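PDB 2VF7: excinuclease ABC, subunit A., which binds DNA and hydrolyses ATP as a zinc-containing ABC-type ATPase of the UvrA family, and probably helps to recognise damaged DNA for repair. Local coordinates for residues V204-W208 with R209-E213; A318-S321 with E322-P326; A348-R351 with M352-L356; T670-A674 with E675-V679; R682-I686 with A687-A691. The protein carries 1 engineered substitution. All coordinates share one frame; numbering follows the deposited sequence.

Contact 1: residues V204-W208 with R209-E213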
loop_
_atom_site.group_PDB
_atom_site.type_symbol
_atom_site.label_atom_id
_atom_site.label_comp_id
_atom_site.label_asym_id
_atom_site.label_seq_id
_atom_site.Cartn_x
_atom_site.Cartn_y
_atom_site.Cartn_z
ATOM N N VAL A 204 40.710 -6.850 26.643
ATOM C CA VAL A 204 39.361 -7.306 26.762
ATOM C C VAL A 204 39.215 -8.282 27.977
ATOM O O VAL A 204 38.107 -8.587 28.418
ATOM C CB VAL A 204 39.010 -7.875 25.349
ATOM C CG1 VAL A 204 38.356 -9.260 25.371
ATOM C CG2 VAL A 204 38.275 -6.814 24.504
ATOM N N ASP A 205 40.356 -8.702 28.533
ATOM C CA ASP A 205 40.416 -9.694 29.617
ATOM C C ASP A 205 40.993 -9.107 30.917
ATOM O O ASP A 205 41.634 -9.808 31.694
ATOM C CB ASP A 205 41.231 -10.922 29.180
ATOM C CG ASP A 205 40.705 -11.546 27.908
ATOM O OD1 ASP A 205 39.601 -12.120 27.943
ATOM O OD2 ASP A 205 41.397 -11.458 26.869
ATOM N N VAL A 206 40.718 -7.824 31.145
ATOM C CA VAL A 206 41.169 -7.070 32.332
ATOM C C VAL A 206 39.966 -6.309 32.891
ATOM O O VAL A 206 39.166 -5.794 32.119
ATOM C CB VAL A 206 42.307 -6.114 31.903
ATOM C CG1 VAL A 206 42.023 -4.654 32.272
ATOM C CG2 VAL A 206 43.655 -6.612 32.425
ATOM N N PRO A 207 39.810 -6.234 34.227
ATOM C CA PRO A 207 38.569 -5.591 34.694
ATOM C C PRO A 207 38.415 -4.132 34.214
ATOM O O PRO A 207 39.414 -3.398 34.074
ATOM C CB PRO A 207 38.690 -5.661 36.224
ATOM C CG PRO A 207 39.718 -6.732 36.470
ATOM C CD PRO A 207 40.664 -6.663 35.360
ATOM N N TRP A 208 37.173 -3.731 33.963
ATOM C CA TRP A 208 36.882 -2.436 33.355
ATOM C C TRP A 208 37.654 -1.279 34.057
ATOM O O TRP A 208 38.503 -0.619 33.447
ATOM C CB TRP A 208 35.360 -2.224 33.314
ATOM C CG TRP A 208 34.923 -0.925 32.699
ATOM C CD1 TRP A 208 34.526 0.189 33.367
ATOM C CD2 TRP A 208 34.845 -0.599 31.295
ATOM N NE1 TRP A 208 34.205 1.186 32.483
ATOM C CE2 TRP A 208 34.394 0.736 31.204
ATOM C CE3 TRP A 208 35.128 -1.297 30.113
ATOM C CZ2 TRP A 208 34.194 1.387 29.974
ATOM C CZ3 TRP A 208 34.935 -0.637 28.876
ATOM C CH2 TRP A 208 34.482 0.695 28.829
ATOM N N ARG A 209 37.398 -1.080 35.341
ATOM C CA ARG A 209 38.018 0.000 36.131
ATOM C C ARG A 209 39.559 0.112 36.060
ATOM O O ARG A 209 40.132 1.136 36.432
ATOM C CB ARG A 209 37.565 -0.121 37.581
ATOM C CG ARG A 209 38.357 -1.133 38.370
ATOM C CD ARG A 209 37.502 -1.993 39.274
ATOM N NE ARG A 209 36.539 -1.266 40.106
ATOM C CZ ARG A 209 35.664 -1.878 40.899
ATOM N NH1 ARG A 209 35.667 -3.208 40.964
ATOM N NH2 ARG A 209 34.797 -1.175 41.634
ATOM N N GLU A 210 40.213 -0.938 35.572
ATOM C CA GLU A 210 41.670 -0.973 35.424
ATOM C C GLU A 210 42.131 -0.398 34.096
ATOM O O GLU A 210 43.323 -0.161 33.898
ATOM C CB GLU A 210 42.205 -2.411 35.578
ATOM C CG GLU A 210 41.924 -3.092 36.937
ATOM C CD GLU A 210 42.185 -2.175 38.124
ATOM O OE1 GLU A 210 41.280 -1.986 38.956
ATOM O OE2 GLU A 210 43.290 -1.622 38.232
ATOM N N LEU A 211 41.198 -0.175 33.178
ATOM C CA LEU A 211 41.542 0.420 31.880
ATOM C C LEU A 211 41.710 1.923 32.063
ATOM O O LEU A 211 41.059 2.505 32.936
ATOM C CB LEU A 211 40.459 0.109 30.834
ATOM C CG LEU A 211 40.255 -1.355 30.380
ATOM C CD1 LEU A 211 39.089 -1.465 29.426
ATOM C CD2 LEU A 211 41.492 -1.910 29.706
ATOM N N PRO A 212 42.580 2.560 31.250
ATOM C CA PRO A 212 42.753 4.008 31.352
ATOM C C PRO A 212 41.416 4.711 31.174
ATOM O O PRO A 212 40.556 4.217 30.441
ATOM C CB PRO A 212 43.666 4.340 30.164
ATOM C CG PRO A 212 44.363 3.122 29.858
ATOM C CD PRO A 212 43.428 1.990 30.184
ATOM N N GLU A 213 41.241 5.841 31.854
ATOM C CA GLU A 213 40.047 6.675 31.675
ATOM C C GLU A 213 39.796 7.084 30.211
ATOM O O GLU A 213 38.658 7.179 29.781
ATOM C CB GLU A 213 40.139 7.929 32.543
ATOM C CG GLU A 213 39.348 9.126 32.021
ATOM C CD GLU A 213 37.970 9.261 32.649
ATOM O OE1 GLU A 213 36.964 9.111 31.913
ATOM O OE2 GLU A 213 37.897 9.519 33.879
#

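Contact 2: residues A318-S321 with E322-P326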
loop_
_atom_site.group_PDB
_atom_site.type_symbol
_atom_site.label_atom_id
_atom_site.label_comp_id
_atom_site.label_asym_id
_atom_site.label_seq_id
_atom_site.Cartn_x
_atom_site.Cartn_y
_atom_site.Cartn_z
ATOM N N ALA A 318 -16.174 17.935 25.736
ATOM C CA ALA A 318 -17.326 18.724 26.171
ATOM C C ALA A 318 -16.932 20.131 26.618
ATOM O O ALA A 318 -17.671 21.095 26.383
ATOM C CB ALA A 318 -18.061 18.009 27.292
ATOM N N ARG A 319 -15.772 20.235 27.266
ATOM C CA ARG A 319 -15.249 21.509 27.741
ATOM C C ARG A 319 -14.717 22.360 26.596
ATOM O O ARG A 319 -14.923 23.575 26.579
ATOM C CB ARG A 319 -14.161 21.298 28.804
ATOM C CG ARG A 319 -14.665 20.700 30.126
ATOM C CD ARG A 319 -15.561 21.659 30.896
ATOM N NE ARG A 319 -14.802 22.643 31.667
ATOM C CZ ARG A 319 -15.330 23.723 32.239
ATOM N NH1 ARG A 319 -16.631 23.987 32.128
ATOM N NH2 ARG A 319 -14.553 24.551 32.925
ATOM N N VAL A 320 -14.038 21.717 25.646
ATOM C CA VAL A 320 -13.560 22.387 24.435
ATOM C C VAL A 320 -14.747 22.935 23.629
ATOM O O VAL A 320 -14.685 24.043 23.102
ATOM C CB VAL A 320 -12.691 21.453 23.550
ATOM C CG1 VAL A 320 -12.313 22.130 22.250
ATOM C CG2 VAL A 320 -11.427 21.022 24.288
ATOM N N SER A 321 -15.822 22.152 23.555
ATOM C CA SER A 321 -17.032 22.537 22.827
ATOM C C SER A 321 -17.609 23.849 23.338
ATOM O O SER A 321 -17.799 24.792 22.560
ATOM C CB SER A 321 -18.092 21.433 22.917
ATOM O OG SER A 321 -19.087 21.579 21.916
ATOM N N GLU A 322 -17.867 23.906 24.645
ATOM C CA GLU A 322 -18.544 25.055 25.262
ATOM C C GLU A 322 -17.613 26.264 25.448
ATOM O O GLU A 322 -18.072 27.356 25.793
ATOM C CB GLU A 322 -19.231 24.651 26.576
ATOM C CG GLU A 322 -18.280 24.096 27.640
ATOM C CD GLU A 322 -18.980 23.226 28.679
ATOM O OE1 GLU A 322 -19.714 22.291 28.284
ATOM O OE2 GLU A 322 -18.779 23.471 29.894
ATOM N N LEU A 323 -16.312 26.058 25.225
ATOM C CA LEU A 323 -15.355 27.160 25.104
ATOM C C LEU A 323 -15.411 27.743 23.694
ATOM O O LEU A 323 -15.271 28.953 23.511
ATOM C CB LEU A 323 -13.929 26.688 25.398
ATOM C CG LEU A 323 -13.406 26.603 26.835
ATOM C CD1 LEU A 323 -12.224 25.632 26.914
ATOM C CD2 LEU A 323 -13.002 27.977 27.366
ATOM N N LEU A 324 -15.632 26.873 22.708
ATOM C CA LEU A 324 -15.597 27.256 21.296
ATOM C C LEU A 324 -16.835 27.982 20.761
ATOM O O LEU A 324 -16.704 28.835 19.885
ATOM C CB LEU A 324 -15.278 26.048 20.405
ATOM C CG LEU A 324 -13.815 25.591 20.308
ATOM C CD1 LEU A 324 -13.711 24.351 19.443
ATOM C CD2 LEU A 324 -12.894 26.678 19.769
ATOM N N ARG A 325 -18.022 27.645 21.271
ATOM C CA ARG A 325 -19.281 28.086 20.633
ATOM C C ARG A 325 -19.692 29.572 20.756
ATOM O O ARG A 325 -20.383 30.074 19.870
ATOM C CB ARG A 325 -20.460 27.138 20.936
ATOM C CG ARG A 325 -21.131 27.299 22.294
ATOM C CD ARG A 325 -22.577 26.812 22.240
ATOM N NE ARG A 325 -22.672 25.393 21.891
ATOM C CZ ARG A 325 -22.820 24.405 22.772
ATOM N NH1 ARG A 325 -22.897 24.669 24.075
ATOM N NH2 ARG A 325 -22.891 23.147 22.349
ATOM N N PRO A 326 -19.281 30.274 21.839
ATOM C CA PRO A 326 -19.479 31.723 21.850
ATOM C C PRO A 326 -18.800 32.427 20.670
ATOM O O PRO A 326 -19.272 33.467 20.221
ATOM C CB PRO A 326 -18.831 32.155 23.173
ATOM C CG PRO A 326 -17.930 31.043 23.544
ATOM C CD PRO A 326 -18.656 29.826 23.094
#

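Contact 3: residues A348-R351 with M352-L356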
loop_
_atom_site.group_PDB
_atom_site.type_symbol
_atom_site.label_atom_id
_atom_site.label_comp_id
_atom_site.label_asym_id
_atom_site.label_seq_id
_atom_site.Cartn_x
_atom_site.Cartn_y
_atom_site.Cartn_z
ATOM N N ALA A 348 -12.439 34.571 9.548
ATOM C CA ALA A 348 -11.906 33.211 9.537
ATOM C C ALA A 348 -12.177 32.497 10.861
ATOM O O ALA A 348 -12.417 31.289 10.875
ATOM C CB ALA A 348 -10.410 33.213 9.222
ATOM N N LEU A 349 -12.137 33.248 11.965
ATOM C CA LEU A 349 -12.420 32.716 13.304
ATOM C C LEU A 349 -13.876 32.270 13.446
ATOM O O LEU A 349 -14.173 31.303 14.157
ATOM C CB LEU A 349 -12.063 33.753 14.378
ATOM C CG LEU A 349 -12.476 33.507 15.840
ATOM C CD1 LEU A 349 -11.350 33.868 16.808
ATOM C CD2 LEU A 349 -13.775 34.256 16.186
ATOM N N GLN A 350 -14.777 32.983 12.768
ATOM C CA GLN A 350 -16.198 32.657 12.824
ATOM C C GLN A 350 -16.467 31.317 12.144
ATOM O O GLN A 350 -17.163 30.459 12.716
ATOM C CB GLN A 350 -17.051 33.763 12.187
ATOM C CG GLN A 350 -18.549 33.746 12.594
ATOM C CD GLN A 350 -19.385 32.638 11.894
ATOM O OE1 GLN A 350 -19.120 32.314 10.696
ATOM N NE2 GLN A 350 -20.320 32.046 12.648
ATOM N N ARG A 351 -15.898 31.139 10.936
ATOM C CA ARG A 351 -16.208 29.970 10.109
ATOM C C ARG A 351 -15.570 28.685 10.646
ATOM O O ARG A 351 -16.013 27.584 10.318
ATOM C CB ARG A 351 -15.832 30.199 8.633
ATOM C CG ARG A 351 -14.344 30.115 8.307
ATOM C CD ARG A 351 -14.132 29.579 6.894
ATOM N NE ARG A 351 -12.840 28.909 6.751
ATOM C CZ ARG A 351 -12.585 27.650 7.127
ATOM N NH1 ARG A 351 -13.538 26.895 7.682
ATOM N NH2 ARG A 351 -11.366 27.135 6.948
ATOM N N MET A 352 -14.546 28.843 11.481
ATOM C CA MET A 352 -13.796 27.716 12.030
ATOM C C MET A 352 -14.375 27.226 13.353
ATOM O O MET A 352 -14.595 26.029 13.530
ATOM C CB MET A 352 -12.321 28.080 12.203
ATOM C CG MET A 352 -11.637 28.503 10.915
ATOM S SD MET A 352 -9.907 28.962 11.134
ATOM C CE MET A 352 -9.128 27.516 10.432
ATOM N N ALA A 353 -14.620 28.153 14.277
ATOM C CA ALA A 353 -15.227 27.821 15.565
ATOM C C ALA A 353 -16.584 27.123 15.411
ATOM O O ALA A 353 -16.950 26.288 16.236
ATOM C CB ALA A 353 -15.360 29.063 16.424
ATOM N N ALA A 354 -17.318 27.472 14.353
ATOM C CA ALA A 354 -18.589 26.823 14.025
ATOM C C ALA A 354 -18.365 25.456 13.382
ATOM O O ALA A 354 -19.102 24.507 13.643
ATOM C CB ALA A 354 -19.425 27.719 13.116
ATOM N N ASP A 355 -17.337 25.375 12.542
ATOM C CA ASP A 355 -16.938 24.143 11.860
ATOM C C ASP A 355 -16.410 23.085 12.839
ATOM O O ASP A 355 -16.669 21.890 12.675
ATOM C CB ASP A 355 -15.882 24.483 10.801
ATOM C CG ASP A 355 -15.197 23.268 10.234
ATOM O OD1 ASP A 355 -15.877 22.449 9.582
ATOM O OD2 ASP A 355 -13.965 23.148 10.434
ATOM N N LEU A 356 -15.673 23.538 13.850
ATOM C CA LEU A 356 -15.175 22.669 14.905
ATOM C C LEU A 356 -16.272 22.209 15.859
ATOM O O LEU A 356 -16.281 21.066 16.297
ATOM C CB LEU A 356 -14.066 23.366 15.697
ATOM C CG LEU A 356 -12.624 22.959 15.397
ATOM C CD1 LEU A 356 -11.660 23.986 15.960
ATOM C CD2 LEU A 356 -12.329 21.574 15.948
#

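Contact 4: residues T670-A674 with E675-V679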
loop_
_atom_site.group_PDB
_atom_site.type_symbol
_atom_site.label_atom_id
_atom_site.label_comp_id
_atom_site.label_asym_id
_atom_site.label_seq_id
_atom_site.Cartn_x
_atom_site.Cartn_y
_atom_site.Cartn_z
ATOM N N THR A 670 0.789 -27.587 10.978
ATOM C CA THR A 670 0.927 -28.680 11.947
ATOM C C THR A 670 1.851 -28.308 13.095
ATOM O O THR A 670 1.586 -28.704 14.227
ATOM C CB THR A 670 1.367 -30.027 11.313
ATOM O OG1 THR A 670 2.750 -29.976 10.909
ATOM C CG2 THR A 670 0.464 -30.392 10.106
ATOM N N ARG A 671 2.877 -27.498 12.807
ATOM C CA ARG A 671 3.867 -26.973 13.788
ATOM C C ARG A 671 5.080 -27.890 14.042
ATOM O O ARG A 671 5.980 -27.522 14.817
ATOM C CB ARG A 671 3.242 -26.679 15.142
ATOM C CG ARG A 671 2.288 -25.540 15.271
ATOM C CD ARG A 671 1.846 -25.430 16.759
ATOM N NE ARG A 671 0.610 -24.665 16.944
ATOM C CZ ARG A 671 0.536 -23.416 17.421
ATOM N NH1 ARG A 671 1.630 -22.758 17.776
ATOM N NH2 ARG A 671 -0.648 -22.822 17.563
ATOM N N TYR A 672 5.105 -29.067 13.409
ATOM C CA TYR A 672 6.136 -30.074 13.675
ATOM C C TYR A 672 6.751 -30.587 12.399
ATOM O O TYR A 672 6.116 -30.518 11.342
ATOM C CB TYR A 672 5.548 -31.257 14.464
ATOM C CG TYR A 672 5.046 -30.887 15.846
ATOM C CD1 TYR A 672 5.894 -30.931 16.950
ATOM C CD2 TYR A 672 3.703 -30.460 16.045
ATOM C CE1 TYR A 672 5.426 -30.579 18.227
ATOM C CE2 TYR A 672 3.225 -30.106 17.321
ATOM C CZ TYR A 672 4.100 -30.169 18.400
ATOM O OH TYR A 672 3.650 -29.841 19.654
ATOM N N ASN A 673 7.984 -31.096 12.482
ATOM C CA ASN A 673 8.592 -31.763 11.326
ATOM C C ASN A 673 7.892 -33.096 11.064
ATOM O O ASN A 673 7.055 -33.509 11.861
ATOM C CB ASN A 673 10.137 -31.854 11.402
ATOM C CG ASN A 673 10.636 -32.699 12.557
ATOM O OD1 ASN A 673 10.016 -33.685 12.943
ATOM N ND2 ASN A 673 11.780 -32.326 13.101
ATOM N N ALA A 674 8.197 -33.730 9.934
ATOM C CA ALA A 674 7.491 -34.923 9.474
ATOM C C ALA A 674 7.808 -36.135 10.325
ATOM O O ALA A 674 6.982 -37.022 10.487
ATOM C CB ALA A 674 7.846 -35.214 8.020
ATOM N N GLU A 675 9.025 -36.181 10.843
ATOM C CA GLU A 675 9.505 -37.319 11.612
ATOM C C GLU A 675 8.831 -37.384 12.984
ATOM O O GLU A 675 8.595 -38.464 13.515
ATOM C CB GLU A 675 11.020 -37.227 11.744
ATOM C CG GLU A 675 11.631 -38.233 12.668
ATOM C CD GLU A 675 13.114 -38.065 12.768
ATOM O OE1 GLU A 675 13.684 -37.388 11.877
ATOM O OE2 GLU A 675 13.710 -38.619 13.723
ATOM N N THR A 676 8.496 -36.217 13.533
ATOM C CA THR A 676 7.771 -36.132 14.803
ATOM C C THR A 676 6.314 -36.608 14.657
ATOM O O THR A 676 5.733 -37.117 15.608
ATOM C CB THR A 676 7.835 -34.696 15.366
ATOM O OG1 THR A 676 9.194 -34.237 15.347
ATOM C CG2 THR A 676 7.317 -34.638 16.765
ATOM N N LEU A 677 5.748 -36.484 13.454
ATOM C CA LEU A 677 4.319 -36.755 13.238
ATOM C C LEU A 677 4.058 -38.219 12.888
ATOM O O LEU A 677 2.901 -38.656 12.784
ATOM C CB LEU A 677 3.734 -35.834 12.146
ATOM C CG LEU A 677 3.822 -34.310 12.299
ATOM C CD1 LEU A 677 3.734 -33.649 10.926
ATOM C CD2 LEU A 677 2.741 -33.785 13.204
ATOM N N GLU A 678 5.147 -38.960 12.704
ATOM C CA GLU A 678 5.110 -40.418 12.526
ATOM C C GLU A 678 4.788 -41.177 13.815
ATOM O O GLU A 678 4.437 -42.365 13.760
ATOM C CB GLU A 678 6.453 -40.923 11.965
ATOM C CG GLU A 678 6.752 -40.480 10.538
ATOM C CD GLU A 678 7.990 -41.146 9.971
ATOM O OE1 GLU A 678 8.288 -40.937 8.763
ATOM O OE2 GLU A 678 8.666 -41.886 10.726
ATOM N N VAL A 679 4.928 -40.501 14.959
ATOM C CA VAL A 679 4.665 -41.084 16.285
ATOM C C VAL A 679 3.205 -40.870 16.680
ATOM O O VAL A 679 2.715 -39.732 16.699
ATOM C CB VAL A 679 5.604 -40.490 17.392
ATOM C CG1 VAL A 679 5.379 -41.179 18.745
ATOM C CG2 VAL A 679 7.088 -40.568 16.968
#

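Contact 5: residues R682-I686 with A687-A691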
loop_
_atom_site.group_PDB
_atom_site.type_symbol
_atom_site.label_atom_id
_atom_site.label_comp_id
_atom_site.label_asym_id
_atom_site.label_seq_id
_atom_site.Cartn_x
_atom_site.Cartn_y
_atom_site.Cartn_z
ATOM N N ARG A 682 -2.363 -43.636 20.658
ATOM C CA ARG A 682 -3.720 -44.123 20.409
ATOM C C ARG A 682 -4.281 -43.709 19.056
ATOM O O ARG A 682 -5.407 -43.201 18.973
ATOM C CB ARG A 682 -4.676 -43.716 21.540
ATOM C CG ARG A 682 -4.635 -44.605 22.776
ATOM C CD ARG A 682 -5.909 -44.381 23.572
ATOM N NE ARG A 682 -5.826 -43.200 24.426
ATOM C CZ ARG A 682 -6.865 -42.440 24.774
ATOM N NH1 ARG A 682 -8.085 -42.701 24.319
ATOM N NH2 ARG A 682 -6.676 -41.396 25.578
ATOM N N GLY A 683 -3.489 -43.930 18.005
ATOM C CA GLY A 683 -3.892 -43.647 16.621
ATOM C C GLY A 683 -4.023 -42.178 16.230
ATOM O O GLY A 683 -4.609 -41.871 15.187
ATOM N N LYS A 684 -3.481 -41.280 17.065
ATOM C CA LYS A 684 -3.413 -39.842 16.783
ATOM C C LYS A 684 -1.975 -39.307 16.839
ATOM O O LYS A 684 -1.257 -39.593 17.793
ATOM C CB LYS A 684 -4.238 -39.080 17.822
ATOM C CG LYS A 684 -5.737 -39.308 17.736
ATOM C CD LYS A 684 -6.522 -38.081 18.200
ATOM C CE LYS A 684 -8.036 -38.359 18.167
ATOM N NZ LYS A 684 -8.450 -39.065 16.915
ATOM N N ASN A 685 -1.541 -38.517 15.852
ATOM C CA ASN A 685 -0.228 -37.858 15.974
ATOM C C ASN A 685 -0.373 -36.629 16.853
ATOM O O ASN A 685 -1.451 -36.397 17.362
ATOM C CB ASN A 685 0.494 -37.598 14.622
ATOM C CG ASN A 685 -0.315 -36.736 13.640
ATOM O OD1 ASN A 685 -0.963 -35.777 14.030
ATOM N ND2 ASN A 685 -0.268 -37.087 12.360
ATOM N N ILE A 686 0.687 -35.862 17.077
ATOM C CA ILE A 686 0.606 -34.758 18.038
ATOM C C ILE A 686 -0.185 -33.572 17.462
ATOM O O ILE A 686 -0.727 -32.753 18.213
ATOM C CB ILE A 686 2.026 -34.305 18.551
ATOM C CG1 ILE A 686 1.917 -33.245 19.665
ATOM C CG2 ILE A 686 2.891 -33.759 17.399
ATOM C CD1 ILE A 686 1.375 -33.739 21.060
ATOM N N ALA A 687 -0.232 -33.487 16.132
ATOM C CA ALA A 687 -0.984 -32.462 15.411
ATOM C C ALA A 687 -2.430 -32.895 15.331
ATOM O O ALA A 687 -3.329 -32.055 15.255
ATOM C CB ALA A 687 -0.411 -32.288 14.006
ATOM N N ASP A 688 -2.648 -34.216 15.351
ATOM C CA ASP A 688 -3.988 -34.785 15.421
ATOM C C ASP A 688 -4.633 -34.347 16.717
ATOM O O ASP A 688 -5.817 -33.989 16.706
ATOM C CB ASP A 688 -3.991 -36.313 15.332
ATOM C CG ASP A 688 -3.930 -36.845 13.895
ATOM O OD1 ASP A 688 -3.315 -37.902 13.706
ATOM O OD2 ASP A 688 -4.502 -36.246 12.961
ATOM N N VAL A 689 -3.880 -34.327 17.827
ATOM C CA VAL A 689 -4.476 -33.855 19.089
ATOM C C VAL A 689 -4.685 -32.338 19.168
ATOM O O VAL A 689 -5.698 -31.889 19.631
ATOM C CB VAL A 689 -3.840 -34.449 20.429
ATOM C CG1 VAL A 689 -3.294 -35.896 20.262
ATOM C CG2 VAL A 689 -2.827 -33.543 21.081
ATOM N N LEU A 690 -3.724 -31.547 18.719
ATOM C CA LEU A 690 -3.884 -30.097 18.673
ATOM C C LEU A 690 -5.003 -29.592 17.758
ATOM O O LEU A 690 -5.554 -28.544 18.023
ATOM C CB LEU A 690 -2.564 -29.447 18.331
ATOM C CG LEU A 690 -1.507 -29.617 19.422
ATOM C CD1 LEU A 690 -0.134 -29.344 18.861
ATOM C CD2 LEU A 690 -1.810 -28.704 20.624
ATOM N N ALA A 691 -5.333 -30.351 16.704
ATOM C CA ALA A 691 -6.490 -30.090 15.829
ATOM C C ALA A 691 -7.857 -30.456 16.441
ATOM O O ALA A 691 -8.926 -30.182 15.849
ATOM C CB ALA A 691 -6.307 -30.793 14.491
#

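Contact 1: residues V204-W208 with R209-E213
A short 3-10 turn, Trp208 to Glu210, brings Glu210 and Leu211 back on Val206, Pro207 and Trp208. It lies in the loop between helices 187-199 and 213-221 of the UvrA DNA-binding domain. Arg209 takes part mainly through its backbone and carries the chain round the bend. Glu210 N donates to Pro207 O at 3.0 Å, from above the carbonyl plane. The Glu210 side chain stays near the backbone N (chi1 -61°). Its CG therefore lies over the proline ring, 4.1 Å from Pro207 CD. Leu211 N follows with a straight bond to Trp208 O at 2.7 Å, the N-H to O angle being 168°. The two methyls of Leu211 divide between two neighbours. CD1 reaches Trp208 CE3 at 4.0 Å, and the two side chains run at about a right angle. With an alanine here, the methyls between the indole and Val206 would be gone and a gap is likely to open there. The indole also packs on Ile219 and Leu220 of helix 213-221, and its NE1 bonds to Glu165. The other methyl, Leu211 CD2, meets Val206 CG1 at 3.8 Å.

Contact 2: residues A318-S321 with E322-P326
Ala318 and Glu322 meet one turn apart on helix 317-328, where an i to i+4 backbone pattern is joined by an i to i+3 salt bridge. Ala318 O takes a weak bond from Glu322 N at 3.3 Å. The Ala318 side chain packs on Leu364 of helix 345-365 and is about 7 Å from that of Tyr370, an ADP-binding residue.

Arg319 supplies the salt bridge. Its chain bends at chi2 and chi3, and this brings the guanidinium round to Glu322, three residues on. Arg319 NH1 then lies 3.1 Å from Glu322 OE2. The oxygen sits at the edge of the guanidinium, tilted from its plane, and is met on its anti side. The two planes stand 79° apart, so the groups share one N-H to O bond and not a flat, two-pronged pair. The bond is also bent, at 139°. Glu322 reaches this place with a chi1 of 60° and an extended chain beyond CG. This is one of two modelled conformers of Glu322, so the bridge may not be permanent.

Val320 O receives Leu324 N at 3.0 Å and also a weak bond from Leu323 N. The side chains of Val320 and Leu324 lie side by side and point the same way. Leu324 continues onto Leu356 and Leu360 of helix 345-365, while Val320 packs on Leu373.

Ser321 O is likewise shared, by weak bonds from Leu324 N and Arg325 N. The Ser321 hydroxyl is buried and has no polar partner in the model; Arg325 NH2 stays 4.1 Å from Ser321 OG.

Contact 3: residues A348-R351 with M352-L356
Ala348 to Leu356 run as one continuous helix, and the i to i+4 bonds across this turn are mostly long. The bond from Ala353 N to Leu349 O is the exception in quality, at 3.2 Å and 164°. Those from Ala354 N to Gln350 O and from Asp355 N to Arg351 O are weak, each at 3.4 Å.

The side-chain contact is between Arg351 and Met352, neighbours in sequence. Arg351 starts with CG flanked by both its backbone N and its carbonyl carbon (chi1 76°), and the chain bends again at chi2. This brings the guanidinium across the methionine chain. Met352 CG lies over one guanidinium face, 4.0 Å above the plane and over its centre. The position of this CG is doubtful, because it is modelled too close to Ala348 O. The methionine bends at chi3, and its methyl CE comes within 4.2 Å of Arg351 NH2. The contact is one of van der Waals packing, with a flat cation laid on an aliphatic chain.

Arg351 NH1 is 4.7 Å from Asp355 OD2. This is too far for a salt bridge, although the opposite charges may still attract weakly. Asp355 OD1 pairs instead with Arg359, one turn further on. Gln350 NE2 bonds to Ala328 O at the end of helix 317-328.

The segment fits between two other helices. Met352 and Leu349 pack on Met122, Arg126 and Ala127 of helix 116-127, while Leu349 and Ala353 also meet Tyr327 of helix 317-328.

Contact 4: residues T670-A674 with E675-V679
The turn that follows the second zinc site of the protein is closed by Asn673 and Thr676, three residues apart. A chi1 of 64° tucks the Asn673 CG in beside both backbone neighbours. This brings OD1 to the N-H of Thr676. Thr676 N donates to Asn673 OD1 at 3.0 Å, approaching nearly along the C=O axis. Thr676 OG1 lies 2.6 Å from the same Asn673 OD1. Gly639 O is also in reach of its proton, and Arg631 NE bonds to it. These polar neighbours probably limit the rotation of the threonine. A weak backbone bond from Leu677 N to Ala674 O continues the turn.

Leu677 packs against the first half of the turn. Its CD2 packs on Tyr672 CB at 4.0 Å, and its CD1 reaches Thr670 OG1 at 3.8 Å. Thr676 CG2 lies 4.0 Å from Tyr672 CD1. The tyrosine ring itself leads away to Ile686 and Leu690, and its OH bonds to Phe632 O.

Thr670 also touches Cys667, and its side chain is about 6 Å from the zinc ion. The arrangement is that of an asparagine side chain accepting the backbone N-H three residues on, closing a turn next to a four-cysteine zinc site.

Contact 5: residues R682-I686 with A687-A691
Asn685 and Asp688 lay their flat end groups on each other, amide and carboxylate planes only 5° apart, while each accepts from the other's backbone N-H. This is a capping box at the start of helix 686-690. Asp688 N donates to Asn685 OD1 at 2.6 Å. In return, Asn685 N gives a nearly straight bond of 2.9 Å to Asp688 OD1, at 170°. With chi1 at 58°, the Asn685 side chain folds OD1 over the first turn. Ala687 N adds a weak bond to the same Asn685 OD1. Were an alanine here, the N-H groups of Asp688 and Ala687 would lose this acceptor, and the helix start is likely to fray.

The backbone then takes over. Val689 N reaches Asn685 O at 3.2 Å, and Leu690 N reaches Ile686 O at 3.3 Å. Beside the box, Lys684 CB packs on Asp688 CB at 3.7 Å. On the buried side, Ile686 CD1 meets Val689 CG2 at 4.2 Å, and Ile686 also packs on Phe609, Val612 and Phe616 of helix 609-617.

The positive end of the helix dipole would be expected to favour the ionised form of Asp688, whose carboxylate also ties down the chain just before the helix.

In the fold
Along the chain the five contacts follow in series and fall into three places. Contact 1 stands alone in the DNA-binding domain, its centre about 51 Å from that of contact 4 and 57 to 66 Å from the centres of the others. Contacts 2 and 3 lie on successive helices, 317-328 and 345-365, with centres about 12 Å apart. They join where Leu324 packs on Ala353 and Leu356. Contacts 4 and 5, about 10 Å apart between centres, share the loop and helix after the second zinc site; Leu677 meets Ala687 and Tyr672 meets Ile686. The two pairs lie on opposite sides of the chain's centre. They thus belong to separate parts of this multidomain ATPase, contacts 4 and 5 beside a zinc site and contact 2 near an ADP site.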